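PDB 2ISM: putative oxidoreductase, which is of unknown function but folds as a six-bladed beta-propeller of a dehydrogenase family, with a bound calcium ion. Local coordinates for residues Leu21-Val26 and Arg347-Leu352; Leu36-Asp41 and Glu319-Pro324; Leu290-Leu295 and Glu308-Gly313; Ala208-Thr213 and Leu273-Gly278; Ser62-Leu67 and Leu110-Glu115. All coordinates share one frame; numbering follows the deposited sequence.

Interaction 1. Residues Leu21-Val26 and Arg347-Leu352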
# COMPACT_ATOMS: atom_id res chain seq x y z
N LEU B 21 9.78 -3.66 1.77
CA LEU B 21 9.71 -2.23 1.48
C LEU B 21 11.09 -1.71 1.12
O LEU B 21 12.08 -2.08 1.74
CB LEU B 21 9.17 -1.48 2.71
CG LEU B 21 7.75 -1.84 3.16
CD1 LEU B 21 7.41 -1.10 4.44
CD2 LEU B 21 6.76 -1.48 2.06
N ARG B 22 11.15 -0.85 0.10
CA ARG B 22 12.41 -0.29 -0.34
C ARG B 22 12.56 1.13 0.18
O ARG B 22 11.63 1.94 0.07
CB ARG B 22 12.49 -0.31 -1.87
CG ARG B 22 12.63 -1.72 -2.43
CD ARG B 22 13.97 -2.32 -2.02
NE ARG B 22 15.06 -1.78 -2.82
CZ ARG B 22 15.37 -2.21 -4.04
NH1 ARG B 22 14.67 -3.19 -4.60
NH2 ARG B 22 16.37 -1.66 -4.71
N VAL B 23 13.72 1.44 0.73
CA VAL B 23 13.99 2.75 1.30
C VAL B 23 14.79 3.68 0.41
O VAL B 23 15.67 3.24 -0.34
CB VAL B 23 14.74 2.62 2.65
CG1 VAL B 23 15.07 4.00 3.21
CG2 VAL B 23 13.91 1.83 3.64
N GLU B 24 14.48 4.96 0.50
CA GLU B 24 15.21 5.98 -0.23
C GLU B 24 15.21 7.23 0.64
O GLU B 24 14.18 7.62 1.19
CB GLU B 24 14.56 6.27 -1.59
CG GLU B 24 13.21 6.94 -1.55
CD GLU B 24 12.65 7.17 -2.94
OE1 GLU B 24 13.32 7.85 -3.74
OE2 GLU B 24 11.54 6.67 -3.23
N GLU B 25 16.39 7.82 0.80
CA GLU B 25 16.54 9.01 1.62
C GLU B 25 15.99 10.24 0.91
O GLU B 25 16.37 10.54 -0.22
CB GLU B 25 18.01 9.23 1.97
CG GLU B 25 18.29 10.55 2.66
CD GLU B 25 19.72 10.66 3.16
OE1 GLU B 25 20.16 11.78 3.48
OE2 GLU B 25 20.40 9.61 3.24
N VAL B 26 15.10 10.96 1.59
CA VAL B 26 14.51 12.17 1.05
C VAL B 26 15.40 13.36 1.40
O VAL B 26 15.70 14.20 0.54
CB VAL B 26 13.10 12.40 1.62
CG1 VAL B 26 12.51 13.68 1.06
CG2 VAL B 26 12.20 11.20 1.28
N ARG B 347 17.44 11.52 9.11
CA ARG B 347 16.81 11.68 7.83
C ARG B 347 15.33 11.41 7.79
O ARG B 347 14.74 10.83 8.72
CB ARG B 347 17.44 10.60 6.95
CG ARG B 347 18.96 10.45 7.03
CD ARG B 347 19.38 9.20 6.25
NE ARG B 347 20.78 9.25 5.81
CZ ARG B 347 21.82 9.12 6.62
NH1 ARG B 347 21.64 8.92 7.92
NH2 ARG B 347 23.05 9.19 6.13
N VAL B 348 14.74 11.84 6.69
CA VAL B 348 13.35 11.59 6.39
C VAL B 348 13.50 10.49 5.35
O VAL B 348 14.17 10.68 4.34
CB VAL B 348 12.69 12.81 5.74
CG1 VAL B 348 11.33 12.43 5.19
CG2 VAL B 348 12.56 13.94 6.75
N LEU B 349 12.92 9.33 5.63
CA LEU B 349 13.02 8.20 4.71
C LEU B 349 11.67 7.94 4.05
O LEU B 349 10.62 8.11 4.67
CB LEU B 349 13.48 6.94 5.45
CG LEU B 349 14.78 7.05 6.25
CD1 LEU B 349 15.01 5.77 7.03
CD2 LEU B 349 15.95 7.33 5.31
N ARG B 350 11.71 7.51 2.79
CA ARG B 350 10.50 7.21 2.05
C ARG B 350 10.52 5.72 1.70
O ARG B 350 11.47 5.25 1.07
CB ARG B 350 10.43 8.06 0.78
CG ARG B 350 9.18 7.86 -0.06
CD ARG B 350 9.07 8.97 -1.09
NE ARG B 350 10.31 9.11 -1.83
CZ ARG B 350 10.75 10.26 -2.35
NH1 ARG B 350 10.05 11.37 -2.21
NH2 ARG B 350 11.90 10.29 -3.01
N LEU B 351 9.50 4.99 2.12
CA LEU B 351 9.42 3.56 1.86
C LEU B 351 8.37 3.27 0.79
O LEU B 351 7.18 3.47 1.00
CB LEU B 351 9.08 2.81 3.15
CG LEU B 351 10.23 2.63 4.15
CD1 LEU B 351 10.79 3.98 4.56
CD2 LEU B 351 9.74 1.86 5.36
N LEU B 352 8.85 2.79 -0.35
CA LEU B 352 8.02 2.47 -1.51
C LEU B 352 7.23 3.66 -2.04
O LEU B 352 7.18 3.82 -3.28
CB LEU B 352 7.06 1.32 -1.18
CG LEU B 352 7.69 -0.07 -1.05
CD1 LEU B 352 6.74 -1.09 -1.65
CD2 LEU B 352 9.02 -0.12 -1.77
O HOH W 1 23.16 9.36 3.10

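Interaction 2. Residues Leu36-Asp41 and Glu319-Pro324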
# COMPACT_ATOMS: atom_id res chain seq x y z
N LEU B 36 6.10 15.38 10.54
CA LEU B 36 6.07 15.77 9.15
C LEU B 36 4.69 16.29 8.78
O LEU B 36 3.69 15.85 9.34
CB LEU B 36 6.38 14.58 8.24
CG LEU B 36 7.74 13.90 8.39
CD1 LEU B 36 7.80 12.68 7.47
CD2 LEU B 36 8.85 14.89 8.06
N ALA B 37 4.65 17.22 7.83
CA ALA B 37 3.40 17.79 7.33
C ALA B 37 3.59 17.91 5.82
O ALA B 37 4.59 18.46 5.36
CB ALA B 37 3.15 19.16 7.94
N PHE B 38 2.64 17.39 5.06
CA PHE B 38 2.72 17.43 3.61
C PHE B 38 1.88 18.56 3.04
O PHE B 38 0.66 18.57 3.20
CB PHE B 38 2.27 16.08 3.04
CG PHE B 38 3.09 14.92 3.53
CD1 PHE B 38 4.28 14.57 2.89
CD2 PHE B 38 2.69 14.19 4.65
CE1 PHE B 38 5.06 13.51 3.37
CE2 PHE B 38 3.47 13.13 5.13
CZ PHE B 38 4.65 12.79 4.48
N LEU B 39 2.53 19.52 2.40
CA LEU B 39 1.84 20.65 1.81
C LEU B 39 1.16 20.23 0.52
O LEU B 39 1.70 19.43 -0.24
CB LEU B 39 2.83 21.79 1.52
CG LEU B 39 3.50 22.42 2.74
CD1 LEU B 39 4.60 23.37 2.29
CD2 LEU B 39 2.46 23.16 3.57
N PRO B 40 -0.03 20.77 0.25
CA PRO B 40 -0.78 20.43 -0.97
C PRO B 40 0.02 20.62 -2.27
O PRO B 40 -0.19 19.89 -3.24
CB PRO B 40 -2.01 21.33 -0.89
CG PRO B 40 -1.54 22.50 -0.06
CD PRO B 40 -0.73 21.81 1.01
N ASP B 41 0.93 21.59 -2.28
CA ASP B 41 1.72 21.86 -3.47
C ASP B 41 2.95 20.97 -3.62
O ASP B 41 3.76 21.18 -4.52
CB ASP B 41 2.16 23.33 -3.49
CG ASP B 41 2.68 23.79 -2.15
OD1 ASP B 41 1.87 23.96 -1.21
OD2 ASP B 41 3.91 23.99 -2.03
N GLU B 319 8.99 9.40 13.65
CA GLU B 319 7.78 9.83 12.95
C GLU B 319 7.51 8.78 11.87
O GLU B 319 8.43 8.13 11.37
CB GLU B 319 7.93 11.21 12.29
CG GLU B 319 6.85 11.56 11.24
CD GLU B 319 5.47 11.79 11.85
OE1 GLU B 319 4.97 10.88 12.54
OE2 GLU B 319 4.89 12.87 11.62
N VAL B 320 6.24 8.60 11.54
CA VAL B 320 5.82 7.67 10.50
C VAL B 320 4.44 8.11 10.01
O VAL B 320 3.49 8.16 10.78
CB VAL B 320 5.79 6.19 11.00
CG1 VAL B 320 5.00 6.08 12.28
CG2 VAL B 320 5.18 5.30 9.92
N GLN B 321 4.36 8.45 8.73
CA GLN B 321 3.12 8.90 8.13
C GLN B 321 3.02 8.50 6.67
O GLN B 321 4.03 8.40 5.98
CB GLN B 321 3.02 10.43 8.17
CG GLN B 321 2.56 11.02 9.48
CD GLN B 321 1.96 12.40 9.28
OE1 GLN B 321 0.84 12.53 8.77
NE2 GLN B 321 2.70 13.43 9.65
N VAL B 322 1.80 8.29 6.21
CA VAL B 322 1.57 7.93 4.82
C VAL B 322 1.49 9.25 4.07
O VAL B 322 0.73 10.14 4.44
CB VAL B 322 0.24 7.16 4.65
CG1 VAL B 322 0.05 6.79 3.18
CG2 VAL B 322 0.25 5.92 5.51
N GLY B 323 2.29 9.38 3.01
CA GLY B 323 2.29 10.61 2.23
C GLY B 323 1.18 10.64 1.19
O GLY B 323 0.54 9.63 0.95
N PRO B 324 0.94 11.80 0.57
CA PRO B 324 -0.11 11.93 -0.45
C PRO B 324 0.12 10.97 -1.62
O PRO B 324 -0.82 10.59 -2.31
CB PRO B 324 0.00 13.39 -0.88
CG PRO B 324 0.51 14.06 0.37
CD PRO B 324 1.57 13.10 0.83

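Interaction 3. Residues Leu290-Leu295 and Glu308-Gly313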
# COMPACT_ATOMS: atom_id res chain seq x y z
N LEU B 290 11.12 -0.54 12.48
CA LEU B 290 9.75 -0.21 12.12
C LEU B 290 9.03 -1.55 12.13
O LEU B 290 9.36 -2.43 11.34
CB LEU B 290 9.70 0.40 10.72
CG LEU B 290 8.30 0.75 10.21
CD1 LEU B 290 7.70 1.88 11.05
CD2 LEU B 290 8.38 1.17 8.75
N LEU B 291 8.07 -1.71 13.03
CA LEU B 291 7.34 -2.96 13.11
C LEU B 291 6.00 -2.89 12.40
O LEU B 291 5.37 -1.83 12.32
CB LEU B 291 7.13 -3.37 14.57
CG LEU B 291 8.39 -3.52 15.42
CD1 LEU B 291 8.01 -4.00 16.82
CD2 LEU B 291 9.35 -4.51 14.77
N ARG B 292 5.58 -4.03 11.88
CA ARG B 292 4.31 -4.16 11.17
C ARG B 292 3.42 -5.06 12.01
O ARG B 292 3.79 -6.19 12.32
CB ARG B 292 4.55 -4.81 9.79
CG ARG B 292 3.28 -5.07 9.00
CD ARG B 292 3.54 -5.97 7.78
NE ARG B 292 4.37 -5.32 6.77
CZ ARG B 292 5.64 -5.65 6.52
NH1 ARG B 292 6.23 -6.62 7.20
NH2 ARG B 292 6.31 -4.99 5.58
N LEU B 293 2.26 -4.54 12.41
CA LEU B 293 1.33 -5.32 13.21
C LEU B 293 0.19 -5.80 12.31
O LEU B 293 -0.52 -4.99 11.71
CB LEU B 293 0.75 -4.48 14.36
CG LEU B 293 1.57 -4.35 15.65
CD1 LEU B 293 2.95 -3.79 15.37
CD2 LEU B 293 0.82 -3.46 16.62
N VAL B 294 0.05 -7.11 12.19
CA VAL B 294 -0.99 -7.69 11.35
C VAL B 294 -2.23 -7.86 12.22
O VAL B 294 -2.21 -8.60 13.20
CB VAL B 294 -0.56 -9.05 10.78
CG1 VAL B 294 -1.62 -9.57 9.83
CG2 VAL B 294 0.78 -8.92 10.08
N LEU B 295 -3.31 -7.18 11.84
CA LEU B 295 -4.54 -7.22 12.61
C LEU B 295 -5.62 -8.14 12.04
O LEU B 295 -5.70 -8.37 10.83
CB LEU B 295 -5.12 -5.82 12.73
CG LEU B 295 -4.17 -4.69 13.14
CD1 LEU B 295 -4.93 -3.37 13.17
CD2 LEU B 295 -3.55 -4.99 14.49
N GLU B 308 5.83 -8.21 12.54
CA GLU B 308 6.97 -8.40 11.66
C GLU B 308 7.81 -7.13 11.58
O GLU B 308 7.31 -6.03 11.77
CB GLU B 308 6.50 -8.77 10.25
CG GLU B 308 5.43 -9.87 10.22
CD GLU B 308 4.96 -10.19 8.81
OE1 GLU B 308 4.74 -9.25 8.02
OE2 GLU B 308 4.80 -11.39 8.49
N THR B 309 9.10 -7.29 11.29
CA THR B 309 9.99 -6.14 11.15
C THR B 309 9.92 -5.67 9.71
O THR B 309 10.21 -6.44 8.79
CB THR B 309 11.44 -6.50 11.50
OG1 THR B 309 11.53 -6.83 12.89
CG2 THR B 309 12.37 -5.33 11.20
N ALA B 310 9.53 -4.42 9.51
CA ALA B 310 9.41 -3.86 8.17
C ALA B 310 10.64 -3.04 7.77
O ALA B 310 10.90 -2.83 6.58
CB ALA B 310 8.16 -2.99 8.07
N LEU B 311 11.38 -2.57 8.76
CA LEU B 311 12.58 -1.78 8.49
C LEU B 311 13.56 -1.86 9.66
O LEU B 311 13.15 -1.84 10.82
CB LEU B 311 12.22 -0.31 8.24
CG LEU B 311 13.40 0.59 7.86
CD1 LEU B 311 13.87 0.21 6.46
CD2 LEU B 311 13.00 2.06 7.91
N SER B 312 14.84 -1.96 9.35
CA SER B 312 15.87 -2.02 10.39
C SER B 312 17.22 -1.65 9.78
O SER B 312 17.40 -1.75 8.57
CB SER B 312 15.94 -3.43 10.98
OG SER B 312 16.30 -4.38 9.99
N GLY B 313 18.14 -1.22 10.63
CA GLY B 313 19.46 -0.84 10.17
C GLY B 313 19.62 0.66 9.95
O GLY B 313 20.60 1.10 9.35

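Interaction 4. Residues Ala208-Thr213 and Leu273-Gly278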
# COMPACT_ATOMS: atom_id res chain seq x y z
N ALA B 208 -3.16 7.52 15.21
CA ALA B 208 -3.45 6.99 13.89
C ALA B 208 -4.89 6.48 13.83
O ALA B 208 -5.38 5.88 14.78
CB ALA B 208 -2.48 5.86 13.56
N TRP B 209 -5.56 6.74 12.71
CA TRP B 209 -6.95 6.31 12.54
C TRP B 209 -7.07 5.18 11.52
O TRP B 209 -6.49 5.25 10.43
CB TRP B 209 -7.82 7.49 12.12
CG TRP B 209 -8.11 8.46 13.23
CD1 TRP B 209 -9.14 8.41 14.12
CD2 TRP B 209 -7.33 9.61 13.60
NE1 TRP B 209 -9.06 9.45 15.01
CE2 TRP B 209 -7.96 10.20 14.71
CE3 TRP B 209 -6.16 10.20 13.08
CZ2 TRP B 209 -7.46 11.36 15.33
CZ3 TRP B 209 -5.67 11.35 13.70
CH2 TRP B 209 -6.32 11.91 14.81
N HIS B 210 -7.81 4.14 11.88
CA HIS B 210 -8.02 3.01 10.98
C HIS B 210 -8.83 3.52 9.79
O HIS B 210 -9.92 4.07 9.96
CB HIS B 210 -8.78 1.89 11.72
CG HIS B 210 -8.78 0.59 10.99
ND1 HIS B 210 -9.49 0.38 9.83
CD2 HIS B 210 -8.16 -0.59 11.27
CE1 HIS B 210 -9.30 -0.86 9.41
NE2 HIS B 210 -8.50 -1.47 10.27
N PRO B 211 -8.31 3.35 8.57
CA PRO B 211 -8.98 3.81 7.35
C PRO B 211 -10.40 3.30 7.11
O PRO B 211 -11.23 4.00 6.52
CB PRO B 211 -8.01 3.40 6.24
CG PRO B 211 -7.40 2.15 6.79
CD PRO B 211 -7.12 2.54 8.23
N LYS B 212 -10.70 2.10 7.57
CA LYS B 212 -12.02 1.51 7.37
C LYS B 212 -13.03 1.87 8.45
O LYS B 212 -14.16 2.26 8.15
CB LYS B 212 -11.90 -0.01 7.28
CG LYS B 212 -10.88 -0.50 6.27
CD LYS B 212 -11.35 -0.27 4.84
CE LYS B 212 -10.23 0.33 3.99
NZ LYS B 212 -10.62 0.42 2.55
N THR B 213 -12.63 1.75 9.71
CA THR B 213 -13.52 2.00 10.83
C THR B 213 -13.51 3.41 11.41
O THR B 213 -14.48 3.83 12.03
CB THR B 213 -13.21 1.03 11.98
OG1 THR B 213 -11.90 1.32 12.50
CG2 THR B 213 -13.24 -0.41 11.48
N LEU B 273 2.71 6.01 14.97
CA LEU B 273 2.27 4.80 14.29
C LEU B 273 1.37 5.22 13.15
O LEU B 273 0.84 6.34 13.15
CB LEU B 273 1.53 3.84 15.23
CG LEU B 273 0.58 4.30 16.35
CD1 LEU B 273 -0.14 5.58 15.99
CD2 LEU B 273 -0.41 3.17 16.62
N ALA B 274 1.19 4.35 12.16
CA ALA B 274 0.34 4.70 11.02
C ALA B 274 -0.18 3.47 10.31
O ALA B 274 0.47 2.42 10.29
CB ALA B 274 1.12 5.57 10.04
N PHE B 275 -1.36 3.60 9.71
CA PHE B 275 -1.96 2.50 8.96
C PHE B 275 -1.43 2.61 7.53
O PHE B 275 -1.48 3.68 6.91
CB PHE B 275 -3.48 2.60 9.00
CG PHE B 275 -4.07 2.09 10.29
CD1 PHE B 275 -4.26 0.72 10.49
CD2 PHE B 275 -4.39 2.97 11.32
CE1 PHE B 275 -4.76 0.24 11.70
CE2 PHE B 275 -4.90 2.49 12.53
CZ PHE B 275 -5.08 1.13 12.72
N PHE B 276 -0.90 1.51 7.03
CA PHE B 276 -0.30 1.46 5.71
C PHE B 276 -0.50 0.07 5.13
O PHE B 276 -0.08 -0.93 5.72
CB PHE B 276 1.20 1.77 5.85
CG PHE B 276 1.97 1.79 4.55
CD1 PHE B 276 1.73 2.76 3.59
CD2 PHE B 276 2.97 0.85 4.32
CE1 PHE B 276 2.49 2.81 2.42
CE2 PHE B 276 3.74 0.89 3.16
CZ PHE B 276 3.49 1.87 2.20
N ARG B 277 -1.18 -0.00 3.99
CA ARG B 277 -1.45 -1.27 3.32
C ARG B 277 -2.17 -2.31 4.17
O ARG B 277 -1.81 -3.49 4.17
CB ARG B 277 -0.15 -1.84 2.76
CG ARG B 277 0.49 -0.91 1.75
CD ARG B 277 1.77 -1.46 1.15
NE ARG B 277 2.35 -0.50 0.21
CZ ARG B 277 3.49 -0.70 -0.45
NH1 ARG B 277 4.16 -1.83 -0.28
NH2 ARG B 277 3.95 0.23 -1.27
N GLY B 278 -3.19 -1.87 4.90
CA GLY B 278 -3.97 -2.77 5.73
C GLY B 278 -3.33 -3.20 7.04
O GLY B 278 -3.94 -3.94 7.81
O HOH W 2 -7.13 -3.82 9.25

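Interaction 5. Residues Ser62-Leu67 and Leu110-Glu115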
# COMPACT_ATOMS: atom_id res chain seq x y z
N SER B 62 14.95 24.72 3.64
CA SER B 62 14.93 26.09 4.10
C SER B 62 14.24 26.14 5.45
O SER B 62 13.72 25.13 5.92
CB SER B 62 14.18 26.98 3.10
OG SER B 62 12.81 26.61 3.02
N THR B 63 14.26 27.31 6.08
CA THR B 63 13.60 27.47 7.37
C THR B 63 12.24 28.12 7.18
O THR B 63 12.13 29.27 6.74
CB THR B 63 14.45 28.32 8.33
OG1 THR B 63 15.70 27.65 8.58
CG2 THR B 63 13.72 28.53 9.65
N TYR B 64 11.20 27.36 7.50
CA TYR B 64 9.82 27.83 7.38
C TYR B 64 9.53 28.78 8.53
O TYR B 64 8.89 29.82 8.35
CB TYR B 64 8.87 26.64 7.42
CG TYR B 64 7.41 27.01 7.29
CD1 TYR B 64 6.87 27.37 6.05
CD2 TYR B 64 6.57 27.00 8.40
CE1 TYR B 64 5.52 27.70 5.93
CE2 TYR B 64 5.22 27.33 8.28
CZ TYR B 64 4.71 27.68 7.05
OH TYR B 64 3.37 28.01 6.94
N ALA B 65 9.99 28.40 9.72
CA ALA B 65 9.78 29.22 10.90
C ALA B 65 10.72 28.79 12.02
O ALA B 65 11.19 27.65 12.07
CB ALA B 65 8.34 29.10 11.38
N GLU B 66 11.01 29.72 12.92
CA GLU B 66 11.85 29.40 14.05
C GLU B 66 11.02 29.78 15.27
O GLU B 66 10.51 30.90 15.36
CB GLU B 66 13.14 30.21 14.01
CG GLU B 66 14.19 29.70 14.98
CD GLU B 66 15.57 30.26 14.70
OE1 GLU B 66 16.05 30.10 13.55
OE2 GLU B 66 16.18 30.84 15.62
N LEU B 67 10.87 28.85 16.20
CA LEU B 67 10.10 29.09 17.41
C LEU B 67 10.95 28.89 18.65
O LEU B 67 11.77 27.98 18.71
CB LEU B 67 8.89 28.15 17.47
CG LEU B 67 7.87 28.24 16.33
CD1 LEU B 67 6.88 27.09 16.44
CD2 LEU B 67 7.14 29.57 16.40
N LEU B 110 0.45 28.86 13.54
CA LEU B 110 1.21 29.83 12.75
C LEU B 110 0.43 30.18 11.50
O LEU B 110 -0.30 29.34 10.96
CB LEU B 110 2.57 29.25 12.32
CG LEU B 110 3.56 28.70 13.34
CD1 LEU B 110 4.92 28.55 12.66
CD2 LEU B 110 3.68 29.65 14.52
N ARG B 111 0.56 31.41 11.03
CA ARG B 111 -0.12 31.83 9.81
C ARG B 111 0.80 31.53 8.63
O ARG B 111 1.96 31.96 8.61
CB ARG B 111 -0.47 33.32 9.86
CG ARG B 111 -0.98 33.88 8.52
CD ARG B 111 -1.43 35.32 8.65
NE ARG B 111 -2.75 35.44 9.27
CZ ARG B 111 -3.89 35.14 8.65
NH1 ARG B 111 -3.87 34.71 7.39
NH2 ARG B 111 -5.04 35.27 9.29
N HIS B 112 0.29 30.78 7.67
CA HIS B 112 1.04 30.39 6.48
C HIS B 112 1.16 31.54 5.50
O HIS B 112 0.16 32.13 5.10
CB HIS B 112 0.34 29.20 5.81
CG HIS B 112 1.00 28.73 4.55
ND1 HIS B 112 2.24 28.12 4.54
CD2 HIS B 112 0.59 28.77 3.26
CE1 HIS B 112 2.56 27.80 3.30
NE2 HIS B 112 1.57 28.18 2.50
N LEU B 113 2.40 31.86 5.10
CA LEU B 113 2.65 32.95 4.16
C LEU B 113 3.30 32.45 2.88
O LEU B 113 3.86 33.24 2.12
CB LEU B 113 3.53 34.01 4.81
CG LEU B 113 2.98 34.68 6.08
CD1 LEU B 113 4.03 35.61 6.68
CD2 LEU B 113 1.71 35.44 5.74
N GLY B 114 3.23 31.15 2.65
CA GLY B 114 3.82 30.59 1.45
C GLY B 114 5.10 29.81 1.71
O GLY B 114 5.06 28.59 1.86
N GLU B 115 6.22 30.52 1.77
CA GLU B 115 7.51 29.88 2.01
C GLU B 115 7.90 30.00 3.49
O GLU B 115 8.89 29.42 3.93
CB GLU B 115 8.59 30.54 1.14
CG GLU B 115 9.91 29.80 1.13
CD GLU B 115 11.00 30.54 0.38
OE1 GLU B 115 12.12 29.99 0.25
OE2 GLU B 115 10.75 31.68 -0.08

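Interaction 1. Residues Leu21-Val26 and Arg347-Leu352
The velcro closure of a beta-propeller is made here by V23, E24 and E25 running antiparallel to L351, R350 and L349. The N-terminal strand thereby becomes the outer strand of a blade otherwise built from the C-terminal part of the chain. E24 and R350 form the hydrogen-bonded pair: R350 N reaches E24 O at 2.9 Å, and E24 N returns a bond to R350 O. V26 N with V348 O and L352 N with R22 O extend the ladder at its two ends. E24 and R350 meet again through their side chains. CG of E24, between its backbone N and carbonyl carbon (chi1 68°), turns toward R350, and the extended chain beyond carries the carboxylate to the guanidinium. A salt bridge follows, R350 NH2 to E24 OE1 at 2.9 Å. The nitrogen approaches from above the carboxylate plane, while the oxygen lies in the guanidinium plane. A weak bond from R350 NE to E24 OE2 (3.1 Å) accompanies it. V26 CG2 covers the centre of one face of this guanidinium. On the sheet face of V23, E25, L349 and L351, CG2 of V23 packs against CG of L351 at 3.8 Å, the two side by side. R347 NE makes a salt bridge to E25 OE2 at 2.6 Å, and a water links that oxygen to R347 NH2. Pairing both chain ends in one blade is a hallmark of propeller ring closure.

Interaction 2. Residues Leu36-Asp41 and Glu319-Pro324
L36 and F38 meet E319, Q321, G323 and P324 where the innermost strands of two neighbouring propeller blades, 33-38 and 317-322, run side by side. Their short axes stay 8.5 Å apart, too far for a backbone ladder, and side chains span the gap. The polar part centres on the buried carboxylate of E319. E319 OE2 accepts L36 N on its anti lone pair (3.0 Å), and Q321 NE2 reaches the same oxygen, also at 3.0 Å, from above the carboxylate plane. E319 OE1 is held by V320 N at 2.8 Å and by the side-chain amide of N272. The carboxylate is thus gripped through both oxygens, and one of them ties the two strands together. From its position beside OE2, the Q321 amide also leans on L36 O, a weak, strongly bent bond. The apolar part belongs to F38, whose CG is anti to the carbonyl carbon (chi1 -59°), which sets it against P324 CD. Against one face of its ring lie two carbons in CH-pi contact: G323 CA, 4.0 Å from the F38 centroid and only 14° off the normal, and P324 CD. Y329 adds an edge-to-face ring contact to F38 from the sheet of the 317-322 strand. At the ring edge, near its plane, Q321 CB stands 4.1 Å from F38 CE2.

Interaction 3. Residues Leu290-Leu295 and Glu308-Gly313
L290 and R292 face L311, A310 and E308 across a beta hairpin, strands 289-298 and 301-312, that forms the outer half of a propeller blade. A classic beta bulge interrupts its ladder: A310 and L311 both stand opposite L290, and the register moves by one residue. The extra residue is accommodated by a shared acceptor. L290 O takes A310 N at 2.7 Å, nearly along the C=O axis, and L311 N at 3.3 Å on a lone pair. L290 N completes this end by donating to L311 O. Beyond the bulge the R292 and E308 pair is regular, with R292 N bound to E308 O at 2.6 Å and E308 N bound to R292 O at 2.9 Å, so both backbone groups of each residue are satisfied across the hairpin.

The side chains of that pair rely more on outside partners. CG of R292 is anti to its backbone N (chi1 176°), and a bend at chi3 turns NE aside from the extended path. NE is hydrogen-bonded to Y281 OH. NH1 makes a salt bridge to E308 OE1 at 3.1 Å, a weak hydrogen bond with the two flat groups 87° apart, while the stronger partner of E308 is R306 NE, which makes a salt bridge to OE2. K212 of the second subunit packs on R292. One guanidinium face is covered by A310 CB, which is 3.7 Å from R292 NH2 and offset toward the rim. At the other end of the bulge, L290 CB touches L311 CB at 3.6 Å.

Interaction 4. Residues Ala208-Thr213 and Leu273-Gly278
With its CG anti to the carbonyl carbon (chi1 -79°), F275 carries its ring against H210, whose own CG is anti to the backbone N (chi1 -168°). The two belong to the inner-strand region of adjacent propeller blades, whose touching parts, A208-P211 and L273-F275, run in almost the same direction. One face of the F275 ring is covered by backbone: H210 CA stands 3.8 Å from the F275 centroid in a CH-pi contact. The side chains cross at about a right angle, and their rings meet obliquely with planes 58° apart, H210 CD2 being 3.5 Å from F275 CE1. F217 meets the phenylalanine edge-to-face.

The imidazole is fixed from its own chain, for K212 N donates to H210 ND1 at 3.1 Å in the ring plane, and W302 stacks on it. A water lies 2.9 Å from H210 NE2 and bonds weakly to G278 O, giving a thin polar link across the blades. Toward the strand starts, L273 CD1 comes unusually close to A208 CB, a contact that may be imprecise. Firmer packing is that of P211 CD on F275 CG at 3.7 Å.

Interaction 5. Residues Ser62-Leu67 and Leu110-Glu115
Y64 OH and H112 ND1 lie 2.7 Å apart in the shortest polar bond between these segments, one in which either atom could be the donor. ND1 lies in the plane of the tyrosine ring, and the hydroxyl approaches the imidazole at its edge, near the plane. The two rings meet rim to rim, centroids 5.8 Å apart and planes 22° apart, without either covering the other. CG of both residues is anti to the backbone N, at chi1 -179° in Y64 and 178° in H112, which swings each ring away from its own backbone nitrogen and into the space where OH and ND1 meet. The side chains cross at about a right angle.

The chain around the imidazole folds back on it. G114 N sits 3.4 Å above the centre of the H112 ring, and F86 meets that ring edge-to-face. The turn then brings E115 O to 3.6 Å from Y64 CD1, while Y64 itself shares a backbone hydrogen bond with G117. On the other segment, Y64 and A65 both face I53 in a classic beta bulge, at the corner where the outer strand 60-66 changes direction.

Past that corner the contact turns apolar. A65 CB rests on L110 CD1 at 3.7 Å, and L67 CD2 touches L110 CD2 at 3.9 Å, the two leucines sliding past each other in opposite directions. Neighbouring propeller blades are therefore joined by leucine and alanine packing plus a single directional hydrogen bond between hydroxyl and imidazole, whose geometry does not choose the donor.

Followed from the N terminus, the chain opens interaction 1 at once and closes it only at the C terminus, so the other four all nest inside that loop. Interaction 2 opens next, at 36-41, and closes at 319-324, enclosing interactions 5, 4 and 3, which follow one another in series without crossing. Interaction 5 joins the first two blades formed along the chain, interaction 4 two later ones, and interaction 3 is the hairpin within the blade of 270-276. Interactions 1 and 2, touching through V348 and L36, close the ring, while L351 packs on L290 of interaction 3. Interaction 5 shares the 33-66 sheet with interaction 2, its centre about 34 Å from that of interaction 3.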